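GDSL-like protein (Roseburia intestinalis L1-82, PDB 6HFZ) removes acetyl groups from acetylated mannans as a two-domain esterase of the SGNH-hydrolase clan. Local coordinates at residues Leu20-Met24 / Leu210-Glu216; Phe267-Ala273 / Pro360-Val364; Ile289-Lys295 / Lys329-Ile335. The contacts are given in a common frame with arbitrary orientation. Numbering follows the deposited sequence.

In the fold
Contact 1 lies at the far end of the α/β SGNH-hydrolase domain, where two helices cross. Contacts 2 and 3 sit across the chain's centre in the β-sandwich domain, their centres about 44 Å and about 39 Å, respectively, from that of contact 1. They touch: strand 361-370 pairs with 271-273 in contact 2 and with 288-295 of contact 3, and Val364 N lies 2.9 Å from Gln292 O. All three mix buried and more open residues. Contact 1 rests on apolar side chains edged by a salt bridge; contacts 2 and 3 are backbone ladders, finished in contact 2 by Tyr362, holding the 267-270 loop through CH-pi and hydroxyl contacts, and in contact 3 by a salt-bridge network.

Contact 1 (Leu20-Met24 / Leu210-Glu216); sequences LKKVM and LDKVKTE
Two α-helices of the SGNH-hydrolase domain cross here: 20-24, part of helix 18-28, and 210-216 in the C-terminal part of helix 196-215. Their local axes pass 10.1 Å apart with a signed crossing angle of -76°, and the backbones come closest at Met24 and Lys214, 7.0 Å between CA atoms. Met24 N to Leu20 O (3.1 Å) and Lys214 N to Leu210 O (3.0 Å) help keep 20-24 and the bulk of 210-216 helical.

Apolar packing fills the crossing. Leu20 (chi1 t, chi2 p) sets CG 4.0 Å from Val213 CG1 and CD2 4.2 Å from Leu210 CD2. Met24, a selenomethionine in an m, t, t conformation, brings SE to 3.6 Å from Lys214 CA and 4.1 Å from Val213 CG1, while its CE reaches 4.0 Å from Leu210 CD2. Val213, CB pointing at the partner helix, thus sits among Leu20, Lys21 and Met24. Trp62 of helix 55-66 closes off Met24 and Leu210.

The one salt bridge lies at the edge of the crossing. Lys21 lays CG 3.9 Å from Val213 CG1, then runs out in trans wells until NZ is 3.3 Å from Glu216 OE1, weak as a hydrogen bond; Arg14 is a long, weak second ion partner of Glu216. The chemistry implies a helix crossing held mainly by hydrophobic burial, with a single long salt bridge at its more exposed edge.

Contact 2 (Phe267-Ala273 / Pro360-Val364); sequences FKHGWTA and PFYLV
Strand 271-273 runs antiparallel to the start of strand 361-370 in the β-sandwich domain, local axes 4.9 Å apart at 158°. Trp271-Leu363 and Ala273-Phe361 are hydrogen-bonded pairs, Thr272-Tyr362 the non-hydrogen-bonded pair between them. Trp271 N to Leu363 O, Leu363 N to Trp271 O and Phe361 N to Ala273 O are each 2.9 Å; Ala273 N to Phe361 O is 3.2 Å.

Tyr362 (chi1 -159°, chi2 -70°) leans over the loop that leads into the first strand. Phe267 CB sits over its ring in a CH-pi contact, 3.9 Å from the centroid, and Thr272 in its p rotamer brings CG2 to 3.4 Å from Tyr362 CD2. Tyr362 OH accepts Gly270 N at 3.2 Å and is also hydrogen-bonded to Asp256. Phe267 (chi1 m) turns its ring edge to Val364, CD1 to CG2 3.6 Å. At Gly270 a CB would run into Leu363 O. On the other face, Trp271 (chi1 m) and Leu363 (t, p) meet at CE3 to CD2 3.9 Å, and both touch Ile280 of the opposing sheet.

The chemistry implies two differently used faces: Trp271 and Leu363 feed the hydrophobic interior of the sandwich, while Tyr362 pins the 267-270 loop through its ring and its hydroxyl.

Contact 3 (Ile289-Lys295 / Lys329-Ile335); sequences ISVQYRK and KLELDTI
This is an antiparallel β-ladder of the sandwich domain, with strands 289-295 and 329-335 at 156° and 4.6 Å between local axes. Lys329 pairs with Lys295 through Lys329 N to Lys295 O and Lys295 N to Lys329 O, both 2.9 Å. Leu330 turns to helix 84-96 of the hydrolase domain; Leu330 O accepts from a water (3.0 Å) that accepts from Gln292 NE2 (2.9 Å), while Gln292 OE1 is hydrogen-bonded to Ser365. Glu331 (t, p) forms a hydrogen-bonded pair with Tyr293 (Tyr293 N to Glu331 O 3.1 Å, Glu331 N to Tyr293 O 2.9 Å), lays CB 4.0 Å from that ring's centroid, and through OE1 makes salt bridges to Lys295 NZ (2.7 Å) and Lys329 NZ (3.0 Å), a three-residue network. Leu332, in a non-hydrogen-bonded pair with Gln292, returns to the helix side. Asp333 pairs with Val291 (Val291 N to Asp333 O 2.9 Å). Thr334 bonds Gln85. Ile335 N reaches Ile289 O at 2.8 Å. Tyr293 (chi1 p) donates from OH to Asp333 OD2 at 2.6 Å.

Contact 1 (Leu20-Met24 / Leu210-Glu216)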
loop_
_atom_site.group_PDB
_atom_site.type_symbol
_atom_site.label_atom_id
_atom_site.label_comp_id
_atom_site.label_asym_id
_atom_site.label_seq_id
_atom_site.Cartn_x
_atom_site.Cartn_y
_atom_site.Cartn_z
ATOM N N LEU A 20 -21.255 2.334 -3.999
ATOM C CA LEU A 20 -20.878 3.715 -4.213
ATOM C C LEU A 20 -22.138 4.605 -4.291
ATOM O O LEU A 20 -22.184 5.703 -3.723
ATOM C CB LEU A 20 -20.042 3.746 -5.496
ATOM C CG LEU A 20 -19.525 5.102 -5.918
ATOM C CD1 LEU A 20 -18.941 5.884 -4.733
ATOM C CD2 LEU A 20 -18.470 4.909 -7.004
ATOM N N LYS A 21 -23.203 4.081 -4.907
ATOM C CA LYS A 21 -24.412 4.869 -5.044
ATOM C C LYS A 21 -25.104 4.949 -3.674
ATOM O O LYS A 21 -25.681 5.976 -3.359
ATOM C CB LYS A 21 -25.321 4.298 -6.130
ATOM C CG LYS A 21 -24.962 4.736 -7.547
ATOM C CD LYS A 21 -25.655 3.910 -8.602
ATOM C CE LYS A 21 -25.596 4.512 -9.986
ATOM N NZ LYS A 21 -26.387 3.704 -10.954
ATOM N N LYS A 22 -25.010 3.889 -2.861
ATOM C CA LYS A 22 -25.560 3.943 -1.500
ATOM C C LYS A 22 -24.844 5.023 -0.684
ATOM O O LYS A 22 -25.460 5.763 0.067
ATOM C CB LYS A 22 -25.454 2.586 -0.814
ATOM C CG LYS A 22 -26.616 1.634 -1.062
ATOM C CD LYS A 22 -26.668 0.435 -0.090
ATOM C CE LYS A 22 -26.230 0.749 1.334
ATOM N NZ LYS A 22 -26.489 -0.368 2.278
ATOM N N VAL A 23 -23.525 5.179 -0.856
ATOM C CA VAL A 23 -22.799 6.204 -0.128
ATOM C C VAL A 23 -23.270 7.600 -0.548
ATOM O O VAL A 23 -23.478 8.477 0.304
ATOM C CB VAL A 23 -21.272 6.060 -0.300
ATOM C CG1 VAL A 23 -20.541 7.231 0.333
ATOM C CG2 VAL A 23 -20.807 4.729 0.275
HETATM N N MSE A 24 -23.413 7.808 -1.861
HETATM C CA MSE A 24 -23.890 9.083 -2.371
HETATM C C MSE A 24 -25.271 9.415 -1.788
HETATM O O MSE A 24 -25.529 10.577 -1.485
HETATM C CB MSE A 24 -23.880 9.117 -3.888
HETATM C CG MSE A 24 -22.415 9.018 -4.275
HETATM SE SE MSE A 24 -22.231 9.248 -6.247
HETATM C CE MSE A 24 -20.255 9.055 -6.391
ATOM N N LEU A 210 -16.710 9.925 -10.683
ATOM C CA LEU A 210 -17.611 10.081 -9.511
ATOM C C LEU A 210 -18.842 10.883 -9.982
ATOM O O LEU A 210 -19.971 10.550 -9.689
ATOM C CB LEU A 210 -16.887 10.766 -8.348
ATOM C CG LEU A 210 -15.823 9.910 -7.670
ATOM C CD1 LEU A 210 -15.199 10.634 -6.515
ATOM C CD2 LEU A 210 -16.421 8.584 -7.233
ATOM N N ASP A 211 -18.598 11.896 -10.820
ATOM C CA ASP A 211 -19.737 12.744 -11.323
ATOM C C ASP A 211 -20.676 11.902 -12.205
ATOM O O ASP A 211 -21.901 12.056 -12.160
ATOM C CB ASP A 211 -19.198 13.996 -12.025
ATOM C CG ASP A 211 -18.962 15.152 -11.069
ATOM O OD1 ASP A 211 -19.790 15.346 -10.152
ATOM O OD2 ASP A 211 -17.978 15.849 -11.233
ATOM N N LYS A 212 -20.122 11.036 -13.057
ATOM C CA LYS A 212 -20.907 10.179 -13.913
ATOM C C LYS A 212 -21.769 9.239 -13.054
ATOM O O LYS A 212 -22.963 9.007 -13.331
ATOM C CB LYS A 212 -20.024 9.394 -14.889
ATOM C CG LYS A 212 -20.793 8.373 -15.714
ATOM C CD LYS A 212 -19.947 7.388 -16.453
ATOM C CE LYS A 212 -19.174 8.057 -17.559
ATOM N NZ LYS A 212 -20.068 8.443 -18.669
ATOM N N VAL A 213 -21.166 8.673 -12.003
ATOM C CA VAL A 213 -21.902 7.776 -11.115
ATOM C C VAL A 213 -23.055 8.513 -10.438
ATOM O O VAL A 213 -24.122 7.897 -10.229
ATOM C CB VAL A 213 -20.975 7.116 -10.079
ATOM C CG1 VAL A 213 -21.730 6.314 -9.022
ATOM C CG2 VAL A 213 -19.964 6.247 -10.803
ATOM N N LYS A 214 -22.798 9.736 -9.979
ATOM C CA LYS A 214 -23.760 10.489 -9.206
ATOM C C LYS A 214 -25.010 10.801 -10.049
ATOM O O LYS A 214 -26.133 10.789 -9.525
ATOM C CB LYS A 214 -23.186 11.804 -8.697
ATOM C CG LYS A 214 -24.252 12.747 -8.153
ATOM C CD LYS A 214 -23.717 14.016 -7.571
ATOM C CE LYS A 214 -24.795 14.781 -6.821
ATOM N NZ LYS A 214 -25.639 15.579 -7.739
ATOM N N THR A 215 -24.813 11.065 -11.339
ATOM C CA THR A 215 -25.908 11.591 -12.172
ATOM C C THR A 215 -26.578 10.501 -13.006
ATOM O O THR A 215 -27.552 10.784 -13.694
ATOM C CB THR A 215 -25.392 12.696 -13.087
ATOM O OG1 THR A 215 -24.419 12.109 -13.949
ATOM C CG2 THR A 215 -24.802 13.851 -12.308
ATOM N N GLU A 216 -26.070 9.271 -12.968
ATOM C CA GLU A 216 -26.706 8.179 -13.713
ATOM C C GLU A 216 -28.153 7.964 -13.236
ATOM O O GLU A 216 -28.421 7.811 -12.038
ATOM C CB GLU A 216 -25.896 6.898 -13.570
ATOM C CG GLU A 216 -25.063 6.589 -14.790
ATOM C CD GLU A 216 -24.351 5.259 -14.663
ATOM O OE1 GLU A 216 -24.761 4.463 -13.776
ATOM O OE2 GLU A 216 -23.395 5.027 -15.431
#

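Contact 2 (Phe267-Ala273 / Pro360-Val364)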
loop_
_atom_site.group_PDB
_atom_site.type_symbol
_atom_site.label_atom_id
_atom_site.label_comp_id
_atom_site.label_asym_id
_atom_site.label_seq_id
_atom_site.Cartn_x
_atom_site.Cartn_y
_atom_site.Cartn_z
ATOM N N PHE A 267 9.514 3.805 10.780
ATOM C CA PHE A 267 10.496 3.014 11.580
ATOM C C PHE A 267 10.158 3.177 13.069
ATOM O O PHE A 267 10.828 3.920 13.793
ATOM C CB PHE A 267 11.916 3.359 11.149
ATOM C CG PHE A 267 12.134 3.268 9.659
ATOM C CD1 PHE A 267 12.074 2.033 9.037
ATOM C CD2 PHE A 267 12.283 4.401 8.876
ATOM C CE1 PHE A 267 12.230 1.919 7.673
ATOM C CE2 PHE A 267 12.453 4.284 7.490
ATOM C CZ PHE A 267 12.427 3.045 6.901
ATOM N N LYS A 268 9.046 2.540 13.451
ATOM C CA LYS A 268 8.529 2.494 14.793
ATOM C C LYS A 268 8.009 1.097 15.065
ATOM O O LYS A 268 7.678 0.365 14.120
ATOM C CB LYS A 268 7.388 3.505 15.001
ATOM C CG LYS A 268 7.794 4.966 14.957
ATOM C CD LYS A 268 8.623 5.406 16.144
ATOM C CE LYS A 268 9.237 6.788 15.982
ATOM N NZ LYS A 268 10.275 6.802 14.949
ATOM N N HIS A 269 7.878 0.758 16.364
ATOM C CA HIS A 269 7.282 -0.469 16.917
ATOM C C HIS A 269 8.147 -1.715 16.689
ATOM O O HIS A 269 7.694 -2.834 16.929
ATOM C CB HIS A 269 5.865 -0.720 16.362
ATOM C CG HIS A 269 4.908 0.377 16.697
ATOM N ND1 HIS A 269 5.163 1.260 17.735
ATOM C CD2 HIS A 269 3.713 0.736 16.172
ATOM C CE1 HIS A 269 4.144 2.129 17.816
ATOM N NE2 HIS A 269 3.250 1.835 16.903
ATOM N N GLY A 270 9.371 -1.501 16.223
ATOM C CA GLY A 270 10.249 -2.600 15.956
ATOM C C GLY A 270 11.417 -2.638 16.920
ATOM O O GLY A 270 11.283 -2.372 18.112
ATOM N N TRP A 271 12.583 -3.020 16.398
ATOM C CA TRP A 271 13.728 -3.305 17.216
ATOM C C TRP A 271 14.964 -2.794 16.482
ATOM O O TRP A 271 15.029 -2.827 15.246
ATOM C CB TRP A 271 13.895 -4.807 17.483
ATOM C CG TRP A 271 12.765 -5.578 18.053
ATOM C CD1 TRP A 271 12.540 -5.869 19.369
ATOM C CD2 TRP A 271 11.707 -6.198 17.305
ATOM N NE1 TRP A 271 11.443 -6.660 19.485
ATOM C CE2 TRP A 271 10.890 -6.862 18.241
ATOM C CE3 TRP A 271 11.379 -6.257 15.939
ATOM C CZ2 TRP A 271 9.772 -7.592 17.865
ATOM C CZ3 TRP A 271 10.264 -6.972 15.576
ATOM C CH2 TRP A 271 9.483 -7.645 16.518
ATOM N N THR A 272 15.995 -2.388 17.235
ATOM C CA THR A 272 17.227 -1.910 16.643
ATOM C C THR A 272 18.409 -2.744 17.140
ATOM O O THR A 272 18.293 -3.317 18.195
ATOM C CB THR A 272 17.511 -0.440 16.947
ATOM O OG1 THR A 272 17.541 -0.275 18.360
ATOM C CG2 THR A 272 16.452 0.452 16.331
ATOM N N ALA A 273 19.503 -2.722 16.362
ATOM C CA ALA A 273 20.787 -3.397 16.719
ATOM C C ALA A 273 21.982 -2.693 16.059
ATOM O O ALA A 273 21.909 -2.305 14.899
ATOM C CB ALA A 273 20.712 -4.853 16.310
ATOM N N PRO A 360 21.846 2.376 13.202
ATOM C CA PRO A 360 21.700 0.964 13.529
ATOM C C PRO A 360 20.800 0.294 12.482
ATOM O O PRO A 360 20.154 0.972 11.679
ATOM C CB PRO A 360 20.990 0.963 14.874
ATOM C CG PRO A 360 20.194 2.245 14.853
ATOM C CD PRO A 360 21.022 3.234 14.063
ATOM N N PHE A 361 20.792 -1.042 12.490
ATOM C CA PHE A 361 19.822 -1.796 11.706
ATOM C C PHE A 361 18.441 -1.611 12.368
ATOM O O PHE A 361 18.351 -1.670 13.573
ATOM C CB PHE A 361 20.255 -3.262 11.652
ATOM C CG PHE A 361 19.467 -4.087 10.674
ATOM C CD1 PHE A 361 18.223 -4.601 11.019
ATOM C CD2 PHE A 361 19.953 -4.304 9.389
ATOM C CE1 PHE A 361 17.494 -5.345 10.092
ATOM C CE2 PHE A 361 19.176 -4.966 8.444
ATOM C CZ PHE A 361 17.972 -5.523 8.814
ATOM N N TYR A 362 17.380 -1.362 11.578
ATOM C CA TYR A 362 15.996 -1.265 12.120
ATOM C C TYR A 362 15.159 -2.419 11.543
ATOM O O TYR A 362 14.817 -2.410 10.366
ATOM C CB TYR A 362 15.354 0.107 11.824
ATOM C CG TYR A 362 14.198 0.393 12.769
ATOM C CD1 TYR A 362 13.015 -0.310 12.681
ATOM C CD2 TYR A 362 14.319 1.335 13.793
ATOM C CE1 TYR A 362 11.985 -0.106 13.596
ATOM C CE2 TYR A 362 13.281 1.603 14.675
ATOM C CZ TYR A 362 12.125 0.854 14.596
ATOM O OH TYR A 362 11.126 1.066 15.509
ATOM N N LEU A 363 14.786 -3.360 12.404
ATOM C CA LEU A 363 13.855 -4.447 12.076
ATOM C C LEU A 363 12.437 -3.981 12.438
ATOM O O LEU A 363 12.092 -3.779 13.601
ATOM C CB LEU A 363 14.292 -5.696 12.852
ATOM C CG LEU A 363 13.425 -6.930 12.654
ATOM C CD1 LEU A 363 13.431 -7.407 11.187
ATOM C CD2 LEU A 363 13.883 -8.065 13.560
ATOM N N VAL A 364 11.601 -3.737 11.409
ATOM C CA VAL A 364 10.302 -3.155 11.637
ATOM C C VAL A 364 9.296 -4.253 12.031
ATOM O O VAL A 364 8.526 -4.118 12.981
ATOM C CB VAL A 364 9.820 -2.361 10.411
ATOM C CG1 VAL A 364 8.374 -1.878 10.588
ATOM C CG2 VAL A 364 10.784 -1.223 10.058
#

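Contact 3 (Ile289-Lys295 / Lys329-Ile335)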
loop_
_atom_site.group_PDB
_atom_site.type_symbol
_atom_site.label_atom_id
_atom_site.label_comp_id
_atom_site.label_asym_id
_atom_site.label_seq_id
_atom_site.Cartn_x
_atom_site.Cartn_y
_atom_site.Cartn_z
ATOM N N ILE A 289 6.144 -16.051 4.989
ATOM C CA ILE A 289 6.897 -15.192 5.892
ATOM C C ILE A 289 7.553 -14.084 5.085
ATOM O O ILE A 289 8.257 -14.343 4.125
ATOM C CB ILE A 289 7.957 -15.978 6.662
ATOM C CG1 ILE A 289 7.361 -17.184 7.401
ATOM C CG2 ILE A 289 8.717 -15.041 7.575
ATOM C CD1 ILE A 289 6.503 -16.810 8.551
ATOM N N SER A 290 7.424 -12.854 5.582
ATOM C CA SER A 290 8.077 -11.735 5.001
ATOM C C SER A 290 8.686 -10.874 6.120
ATOM O O SER A 290 8.322 -10.979 7.293
ATOM C CB SER A 290 7.143 -10.996 4.071
ATOM O OG SER A 290 6.211 -10.165 4.795
ATOM N N VAL A 291 9.636 -10.030 5.757
ATOM C CA VAL A 291 10.305 -9.206 6.775
ATOM C C VAL A 291 10.392 -7.760 6.294
ATOM O O VAL A 291 10.698 -7.489 5.123
ATOM C CB VAL A 291 11.692 -9.789 7.076
ATOM C CG1 VAL A 291 12.577 -9.819 5.835
ATOM C CG2 VAL A 291 12.412 -9.019 8.170
ATOM N N GLN A 292 10.127 -6.826 7.224
ATOM C CA GLN A 292 10.244 -5.420 6.949
ATOM C C GLN A 292 11.442 -4.836 7.707
ATOM O O GLN A 292 11.605 -5.118 8.884
ATOM C CB GLN A 292 8.999 -4.676 7.416
ATOM C CG GLN A 292 7.771 -4.859 6.544
ATOM C CD GLN A 292 6.709 -3.910 7.064
ATOM O OE1 GLN A 292 6.254 -4.059 8.206
ATOM N NE2 GLN A 292 6.368 -2.906 6.264
ATOM N N TYR A 293 12.227 -3.981 7.048
ATOM C CA TYR A 293 13.431 -3.410 7.642
ATOM C C TYR A 293 13.837 -2.142 6.892
ATOM O O TYR A 293 13.421 -1.943 5.747
ATOM C CB TYR A 293 14.616 -4.400 7.617
ATOM C CG TYR A 293 15.047 -4.874 6.234
ATOM C CD1 TYR A 293 14.327 -5.845 5.532
ATOM C CD2 TYR A 293 16.193 -4.376 5.628
ATOM C CE1 TYR A 293 14.735 -6.301 4.275
ATOM C CE2 TYR A 293 16.597 -4.804 4.363
ATOM C CZ TYR A 293 15.867 -5.764 3.683
ATOM O OH TYR A 293 16.298 -6.231 2.459
ATOM N N ARG A 294 14.685 -1.324 7.531
ATOM C CA ARG A 294 15.092 -0.095 6.904
ATOM C C ARG A 294 16.249 -0.331 5.927
ATOM O O ARG A 294 17.240 -0.990 6.254
ATOM C CB ARG A 294 15.535 0.936 7.946
ATOM C CG ARG A 294 16.082 2.238 7.358
ATOM C CD ARG A 294 16.219 3.271 8.477
ATOM N NE ARG A 294 17.115 2.888 9.565
ATOM C CZ ARG A 294 17.001 3.299 10.818
ATOM N NH1 ARG A 294 16.004 4.104 11.173
ATOM N NH2 ARG A 294 17.817 2.842 11.759
ATOM N N LYS A 295 16.150 0.308 4.750
ATOM C CA LYS A 295 17.261 0.536 3.865
ATOM C C LYS A 295 17.562 2.044 3.924
ATOM O O LYS A 295 16.714 2.878 3.593
ATOM C CB LYS A 295 16.939 0.059 2.446
ATOM C CG LYS A 295 17.058 -1.437 2.217
ATOM C CD LYS A 295 16.879 -1.843 0.789
ATOM C CE LYS A 295 17.073 -3.330 0.608
ATOM N NZ LYS A 295 16.499 -3.826 -0.668
ATOM N N LYS A 329 14.067 3.591 2.547
ATOM C CA LYS A 329 12.974 2.750 2.093
ATOM C C LYS A 329 12.600 1.803 3.231
ATOM O O LYS A 329 13.489 1.224 3.916
ATOM C CB LYS A 329 13.396 1.969 0.852
ATOM C CG LYS A 329 12.379 0.971 0.298
ATOM C CD LYS A 329 12.904 0.198 -0.896
ATOM C CE LYS A 329 11.807 -0.539 -1.635
ATOM N NZ LYS A 329 12.384 -1.506 -2.600
ATOM N N LEU A 330 11.299 1.624 3.402
ATOM C CA LEU A 330 10.756 0.552 4.254
ATOM C C LEU A 330 10.668 -0.737 3.427
ATOM O O LEU A 330 9.660 -1.052 2.779
ATOM C CB LEU A 330 9.409 1.008 4.801
ATOM C CG LEU A 330 8.660 -0.041 5.608
ATOM C CD1 LEU A 330 9.544 -0.630 6.698
ATOM C CD2 LEU A 330 7.372 0.488 6.175
ATOM N N GLU A 331 11.767 -1.510 3.424
ATOM C CA GLU A 331 11.863 -2.663 2.573
ATOM C C GLU A 331 10.950 -3.770 3.109
ATOM O O GLU A 331 10.789 -3.938 4.336
ATOM C CB GLU A 331 13.315 -3.108 2.435
ATOM C CG GLU A 331 13.511 -4.234 1.417
ATOM C CD GLU A 331 13.014 -3.893 0.016
ATOM O OE1 GLU A 331 13.808 -3.305 -0.726
ATOM O OE2 GLU A 331 11.808 -4.139 -0.314
ATOM N N LEU A 332 10.381 -4.562 2.186
ATOM C CA LEU A 332 9.636 -5.776 2.559
ATOM C C LEU A 332 10.082 -6.899 1.628
ATOM O O LEU A 332 9.817 -6.821 0.418
ATOM C CB LEU A 332 8.138 -5.515 2.456
ATOM C CG LEU A 332 7.206 -6.560 3.071
ATOM C CD1 LEU A 332 5.833 -5.969 3.330
ATOM C CD2 LEU A 332 7.097 -7.811 2.220
ATOM N N ASP A 333 10.730 -7.915 2.187
ATOM C CA ASP A 333 11.259 -9.025 1.407
ATOM C C ASP A 333 10.469 -10.270 1.741
ATOM O O ASP A 333 10.276 -10.619 2.948
ATOM C CB ASP A 333 12.746 -9.275 1.655
ATOM C CG ASP A 333 13.742 -8.251 1.150
ATOM O OD1 ASP A 333 13.438 -7.528 0.185
ATOM O OD2 ASP A 333 14.884 -8.252 1.686
ATOM N N THR A 334 10.030 -10.991 0.704
ATOM C CA THR A 334 9.309 -12.238 0.945
ATOM C C THR A 334 10.339 -13.354 1.121
ATOM O O THR A 334 11.186 -13.509 0.236
ATOM C CB THR A 334 8.307 -12.583 -0.171
ATOM O OG1 THR A 334 7.347 -11.531 -0.292
ATOM C CG2 THR A 334 7.566 -13.876 0.117
ATOM N N ILE A 335 10.303 -14.056 2.260
ATOM C CA ILE A 335 11.367 -15.039 2.628
ATOM C C ILE A 335 10.898 -16.467 2.348
ATOM O O ILE A 335 11.699 -17.281 1.863
ATOM C CB ILE A 335 11.819 -14.856 4.095
ATOM C CG1 ILE A 335 12.278 -13.429 4.391
ATOM C CG2 ILE A 335 12.906 -15.845 4.450
ATOM C CD1 ILE A 335 13.267 -12.890 3.404
HETATM O O HOH W 1 6.997 -2.259 3.521
HETATM O O HOH W 2 15.474 -6.548 -0.910
#